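Local structure of glutathione S-transferase (Lodderomyces elongisporus, 4IVF) at residues Leu181-Tyr186 against Trp204-Leu208; Tyr151-Glu155 against Trp198-Gly202. The protein is a glutathione transferase homolog that binds two glutathione molecules per subunit and probably conjugates or reduces substrates with this thiol. All blocks are in the same frame, centred on the assembly; numbering follows the deposited sequence.

Contact 1: Leu181-Tyr186 against Trp204-Leu208; sequences LLGWAY and WYDSL. With GSH (glutathione), chain T.
L182 reaches across to helix 199-209 by splitting its two methyl groups between two partners. CD1 of L182 lies 3.8 Å from CD1 of Y205, the two side chains meeting at about a right angle, while CD2 rests 3.9 Å from CB of L208. With CG anti to the backbone N (chi1 -177°), the fork is carried forward to the other helix. Further apolar contacts gather round W204: L181 brings CD2 to 3.5 Å from CH2 of the indole, and the methyl of A185 sits at the ring edge, 4.3 Å from CZ3. From within its own helix, L208 sets CD1 over one face of the indole, toward its rim. A185 CB also approaches CD1 of Y205 at 4.0 Å.

No hydrogen bond spans the two segments; W204 NE1 instead bonds to D178 OD2. The hydroxyl of Y205 lies 3.5 Å from CD1 of Y186, whose ring stacks with F218. On the helix side turned from this packing, W184 gives NE1 to N17 and sets CZ2 3.4 Å from glutathione O31. The segments 181-185 and 204-208 cross at -99°, joining the interior of the all-helical C-terminal domain of the glutathione transferase fold to the wall of a glutathione pocket.

Contact 2: Tyr151-Glu155 against Trp198-Gly202; sequences YGVFE and WPLLG
Y151 lays its CB over one face of the W198 indole, 3.6 Å from the centroid of the six-membered ring and only 8° off its normal, a CH-pi contact. The Y151 ring lies at 26° to the indole plane but is displaced sidelong, so little of one ring lies over the other. At the tyrosine edge, in its plane, sits CD1 of L201, 3.8 Å from CD2 of Y151. The hydroxyl of Y151 hydrogen-bonds to Q122. Beside this aromatic pair, W198 holds the N-cap position of helix 199-209, and the E155 carboxylate, from helix 137-159, accepts hydrogen bonds from amides of its first turn. This joins two helices of the glutathione transferase C-terminal domain.

The side chain of E155 extends with CG anti to the backbone N and then bends at chi2 (69°), which brings its carboxylate up to the first turn beside CB of W198. Both bonds use syn lone pairs, and the two-point grip fixes the rotation of the carboxylate. The helix end would be expected to favour its negative charge. L201 CD2 meets CB of F154, adding an apolar flank. The proline nitrogen of P199 carries no hydrogen, so the bonds fall to the next two amides: L200 N to E155 OE2 and L201 N to E155 OE1, each 2.8 Å.

From the N terminus, the thioredoxin-like domain comes first, and both contacts lie in the helical domain that follows. The chain passes helix 137-159, where contact 2 begins, then helix 176-185, the first side of contact 1. Helix 199-209 closes both: its start returns to 151-155 across 42 intervening residues, and its later turns meet 181-186 across 17. Because the segments alternate, the two loops cross rather than nest. The contacts also touch directly, L181 CD1 lying 3.5 Å from F154 CE2. Helices 137-159, 176-185 and 199-209 are thereby packed against one another, with W184 beside a bound glutathione.

Contact 1: Leu181-Tyr186 against Trp204-Leu208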
loop_
_atom_site.group_PDB
_atom_site.type_symbol
_atom_site.label_atom_id
_atom_site.label_comp_id
_atom_site.label_asym_id
_atom_site.label_seq_id
_atom_site.Cartn_x
_atom_site.Cartn_y
_atom_site.Cartn_z
ATOM N N LEU F 181 2.127 7.157 -8.666
ATOM C CA LEU F 181 2.063 6.434 -9.934
ATOM C C LEU F 181 3.214 6.851 -10.862
ATOM O O LEU F 181 3.814 6.028 -11.566
ATOM C CB LEU F 181 0.701 6.663 -10.615
ATOM C CG LEU F 181 0.544 5.948 -11.965
ATOM C CD1 LEU F 181 0.619 4.445 -11.784
ATOM C CD2 LEU F 181 -0.744 6.346 -12.670
ATOM N N LEU F 182 3.528 8.138 -10.830
ATOM C CA LEU F 182 4.525 8.738 -11.713
ATOM C C LEU F 182 5.913 8.091 -11.585
ATOM O O LEU F 182 6.621 7.915 -12.578
ATOM C CB LEU F 182 4.613 10.240 -11.423
ATOM C CG LEU F 182 5.545 11.086 -12.280
ATOM C CD1 LEU F 182 5.178 10.942 -13.753
ATOM C CD2 LEU F 182 5.507 12.541 -11.839
ATOM N N GLY F 183 6.305 7.746 -10.360
ATOM C CA GLY F 183 7.607 7.141 -10.137
ATOM C C GLY F 183 7.764 5.873 -10.957
ATOM O O GLY F 183 8.807 5.660 -11.558
ATOM N N TRP F 184 6.712 5.053 -10.991
ATOM C CA TRP F 184 6.713 3.761 -11.674
ATOM C C TRP F 184 6.379 3.835 -13.154
ATOM O O TRP F 184 6.840 2.997 -13.942
ATOM C CB TRP F 184 5.755 2.794 -10.984
ATOM C CG TRP F 184 6.377 2.143 -9.774
ATOM C CD1 TRP F 184 6.317 2.575 -8.482
ATOM C CD2 TRP F 184 7.167 0.950 -9.764
ATOM N NE1 TRP F 184 7.025 1.721 -7.660
ATOM C CE2 TRP F 184 7.555 0.715 -8.424
ATOM C CE3 TRP F 184 7.574 0.046 -10.755
ATOM C CZ2 TRP F 184 8.331 -0.387 -8.050
ATOM C CZ3 TRP F 184 8.357 -1.052 -10.383
ATOM C CH2 TRP F 184 8.728 -1.254 -9.042
ATOM N N ALA F 185 5.563 4.820 -13.528
ATOM C CA ALA F 185 5.238 5.048 -14.936
ATOM C C ALA F 185 6.532 5.361 -15.687
ATOM O O ALA F 185 6.717 4.982 -16.840
ATOM C CB ALA F 185 4.247 6.201 -15.074
ATOM N N TYR F 186 7.426 6.055 -14.999
ATOM C CA TYR F 186 8.723 6.406 -15.532
ATOM C C TYR F 186 9.518 5.161 -15.951
ATOM O O TYR F 186 10.361 5.229 -16.841
ATOM C CB TYR F 186 9.477 7.200 -14.470
ATOM C CG TYR F 186 10.821 7.702 -14.900
ATOM C CD1 TYR F 186 10.935 8.811 -15.723
ATOM C CD2 TYR F 186 11.984 7.076 -14.473
ATOM C CE1 TYR F 186 12.177 9.275 -16.121
ATOM C CE2 TYR F 186 13.227 7.537 -14.862
ATOM C CZ TYR F 186 13.319 8.634 -15.682
ATOM O OH TYR F 186 14.560 9.088 -16.070
ATOM N N TRP F 204 -1.469 12.817 -19.290
ATOM C CA TRP F 204 -1.205 13.003 -17.872
ATOM C C TRP F 204 0.303 12.885 -17.610
ATOM O O TRP F 204 0.908 13.751 -16.960
ATOM C CB TRP F 204 -2.004 11.953 -17.089
ATOM C CG TRP F 204 -1.596 11.719 -15.657
ATOM C CD1 TRP F 204 -2.096 12.334 -14.554
ATOM C CD2 TRP F 204 -0.640 10.760 -15.184
ATOM N NE1 TRP F 204 -1.499 11.836 -13.420
ATOM C CE2 TRP F 204 -0.597 10.874 -13.781
ATOM C CE3 TRP F 204 0.199 9.828 -15.817
ATOM C CZ2 TRP F 204 0.250 10.089 -12.991
ATOM C CZ3 TRP F 204 1.049 9.058 -15.028
ATOM C CH2 TRP F 204 1.059 9.189 -13.634
ATOM N N TYR F 205 0.909 11.834 -18.151
ATOM C CA TYR F 205 2.353 11.631 -18.025
ATOM C C TYR F 205 3.154 12.783 -18.641
ATOM O O TYR F 205 4.057 13.337 -18.005
ATOM C CB TYR F 205 2.757 10.295 -18.665
ATOM C CG TYR F 205 4.225 9.932 -18.472
ATOM C CD1 TYR F 205 4.702 9.516 -17.234
ATOM C CD2 TYR F 205 5.121 9.999 -19.524
ATOM C CE1 TYR F 205 6.031 9.182 -17.049
ATOM C CE2 TYR F 205 6.441 9.659 -19.353
ATOM C CZ TYR F 205 6.895 9.259 -18.106
ATOM O OH TYR F 205 8.214 8.928 -17.929
ATOM N N ASP F 206 2.814 13.145 -19.875
ATOM C CA ASP F 206 3.515 14.221 -20.576
ATOM C C ASP F 206 3.396 15.547 -19.821
ATOM O O ASP F 206 4.344 16.343 -19.786
ATOM C CB ASP F 206 3.004 14.395 -22.021
ATOM C CG ASP F 206 3.276 13.178 -22.903
ATOM O OD1 ASP F 206 4.187 12.380 -22.581
ATOM O OD2 ASP F 206 2.569 13.024 -23.931
ATOM N N SER F 207 2.227 15.785 -19.235
ATOM C CA SER F 207 1.996 17.006 -18.464
ATOM C C SER F 207 2.887 17.090 -17.223
ATOM O O SER F 207 3.448 18.148 -16.917
ATOM C CB SER F 207 0.528 17.111 -18.059
ATOM O OG SER F 207 -0.260 17.485 -19.171
ATOM N N LEU F 208 3.010 15.977 -16.510
ATOM C CA LEU F 208 3.843 15.947 -15.309
ATOM C C LEU F 208 5.338 16.161 -15.594
ATOM O O LEU F 208 6.025 16.853 -14.841
ATOM C CB LEU F 208 3.601 14.660 -14.521
ATOM C CG LEU F 208 2.290 14.730 -13.742
ATOM C CD1 LEU F 208 1.719 13.353 -13.456
ATOM C CD2 LEU F 208 2.530 15.477 -12.441
HETATM N N1 GSH T . 14.160 -7.516 -3.047
HETATM C CA1 GSH T . 13.958 -7.296 -4.459
HETATM C C1 GSH T . 13.816 -8.585 -5.150
HETATM O O11 GSH T . 13.773 -9.646 -4.487
HETATM O O12 GSH T . 13.719 -8.630 -6.395
HETATM C CB1 GSH T . 15.068 -6.428 -5.060
HETATM C CG1 GSH T . 14.540 -5.587 -6.164
HETATM C CD1 GSH T . 13.634 -4.457 -5.671
HETATM O OE1 GSH T . 13.711 -4.021 -4.512
HETATM N N2 GSH T . 12.617 -3.833 -6.597
HETATM C CA2 GSH T . 11.757 -2.764 -6.114
HETATM C C2 GSH T . 10.343 -3.264 -6.010
HETATM O O2 GSH T . 9.945 -4.126 -6.781
HETATM C CB2 GSH T . 11.768 -1.650 -7.060
HETATM S SG2 GSH T . 13.413 -1.110 -7.368
HETATM N N3 GSH T . 9.433 -2.725 -5.014
HETATM C CA3 GSH T . 8.078 -3.236 -4.961
HETATM C C3 GSH T . 7.140 -2.174 -4.546
HETATM O O31 GSH T . 7.376 -0.965 -4.791
HETATM O O32 GSH T . 6.092 -2.504 -3.925
#

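Contact 2: Tyr151-Glu155 against Trp198-Gly202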
loop_
_atom_site.group_PDB
_atom_site.type_symbol
_atom_site.label_atom_id
_atom_site.label_comp_id
_atom_site.label_asym_id
_atom_site.label_seq_id
_atom_site.Cartn_x
_atom_site.Cartn_y
_atom_site.Cartn_z
ATOM N N TYR F 151 -2.412 -0.445 -15.422
ATOM C CA TYR F 151 -2.388 0.816 -16.122
ATOM C C TYR F 151 -3.701 1.054 -16.852
ATOM O O TYR F 151 -4.142 2.196 -16.989
ATOM C CB TYR F 151 -1.184 0.893 -17.055
ATOM C CG TYR F 151 0.071 1.231 -16.281
ATOM C CD1 TYR F 151 0.934 0.237 -15.845
ATOM C CD2 TYR F 151 0.361 2.544 -15.938
ATOM C CE1 TYR F 151 2.062 0.542 -15.110
ATOM C CE2 TYR F 151 1.488 2.858 -15.203
ATOM C CZ TYR F 151 2.338 1.852 -14.800
ATOM O OH TYR F 151 3.467 2.158 -14.081
ATOM N N GLY F 152 -4.328 -0.031 -17.292
ATOM C CA GLY F 152 -5.660 0.038 -17.861
ATOM C C GLY F 152 -6.664 0.554 -16.848
ATOM O O GLY F 152 -7.574 1.301 -17.187
ATOM N N VAL F 153 -6.494 0.159 -15.594
ATOM C CA VAL F 153 -7.384 0.609 -14.531
ATOM C C VAL F 153 -7.165 2.096 -14.277
ATOM O O VAL F 153 -8.122 2.874 -14.206
ATOM C CB VAL F 153 -7.154 -0.176 -13.221
ATOM C CG1 VAL F 153 -8.012 0.398 -12.094
ATOM C CG2 VAL F 153 -7.439 -1.655 -13.427
ATOM N N PHE F 154 -5.902 2.492 -14.148
ATOM C CA PHE F 154 -5.570 3.911 -14.031
ATOM C C PHE F 154 -6.082 4.748 -15.222
ATOM O O PHE F 154 -6.396 5.930 -15.062
ATOM C CB PHE F 154 -4.067 4.110 -13.853
ATOM C CG PHE F 154 -3.574 3.883 -12.442
ATOM C CD1 PHE F 154 -3.954 4.742 -11.406
ATOM C CD2 PHE F 154 -2.691 2.839 -12.157
ATOM C CE1 PHE F 154 -3.478 4.544 -10.095
ATOM C CE2 PHE F 154 -2.205 2.628 -10.855
ATOM C CZ PHE F 154 -2.596 3.479 -9.821
ATOM N N GLU F 155 -6.151 4.140 -16.409
ATOM C CA GLU F 155 -6.710 4.809 -17.581
ATOM C C GLU F 155 -8.211 5.001 -17.388
ATOM O O GLU F 155 -8.750 6.063 -17.689
ATOM C CB GLU F 155 -6.424 4.000 -18.847
ATOM C CG GLU F 155 -6.921 4.605 -20.137
ATOM C CD GLU F 155 -6.175 5.869 -20.536
ATOM O OE1 GLU F 155 -5.238 6.272 -19.815
ATOM O OE2 GLU F 155 -6.526 6.461 -21.579
ATOM N N TRP F 198 -2.245 4.028 -23.664
ATOM C CA TRP F 198 -3.352 4.525 -22.849
ATOM C C TRP F 198 -3.337 6.043 -22.972
ATOM O O TRP F 198 -2.579 6.719 -22.274
ATOM C CB TRP F 198 -3.209 4.102 -21.386
ATOM C CG TRP F 198 -3.044 2.613 -21.181
ATOM C CD1 TRP F 198 -4.026 1.668 -21.212
ATOM C CD2 TRP F 198 -1.824 1.911 -20.906
ATOM N NE1 TRP F 198 -3.495 0.421 -20.979
ATOM C CE2 TRP F 198 -2.144 0.545 -20.787
ATOM C CE3 TRP F 198 -0.489 2.306 -20.761
ATOM C CZ2 TRP F 198 -1.179 -0.427 -20.528
ATOM C CZ3 TRP F 198 0.461 1.345 -20.497
ATOM C CH2 TRP F 198 0.112 -0.005 -20.386
ATOM N N PRO F 199 -4.174 6.588 -23.876
ATOM C CA PRO F 199 -4.002 7.978 -24.321
ATOM C C PRO F 199 -4.194 9.013 -23.215
ATOM O O PRO F 199 -3.480 10.011 -23.200
ATOM C CB PRO F 199 -5.044 8.128 -25.444
ATOM C CG PRO F 199 -6.040 7.043 -25.194
ATOM C CD PRO F 199 -5.269 5.902 -24.588
ATOM N N LEU F 200 -5.123 8.779 -22.295
ATOM C CA LEU F 200 -5.285 9.686 -21.167
ATOM C C LEU F 200 -4.047 9.680 -20.251
ATOM O O LEU F 200 -3.563 10.738 -19.856
ATOM C CB LEU F 200 -6.549 9.356 -20.372
ATOM C CG LEU F 200 -7.891 9.438 -21.109
ATOM C CD1 LEU F 200 -8.993 9.156 -20.132
ATOM C CD2 LEU F 200 -8.092 10.799 -21.771
ATOM N N LEU F 201 -3.537 8.499 -19.924
ATOM C CA LEU F 201 -2.289 8.403 -19.157
ATOM C C LEU F 201 -1.135 9.108 -19.875
ATOM O O LEU F 201 -0.352 9.828 -19.249
ATOM C CB LEU F 201 -1.924 6.949 -18.894
ATOM C CG LEU F 201 -2.594 6.231 -17.726
ATOM C CD1 LEU F 201 -2.200 4.765 -17.739
ATOM C CD2 LEU F 201 -2.198 6.869 -16.396
ATOM N N GLY F 202 -1.040 8.895 -21.188
ATOM C CA GLY F 202 -0.039 9.551 -22.007
ATOM C C GLY F 202 -0.016 11.060 -21.857
ATOM O O GLY F 202 1.048 11.649 -21.779
#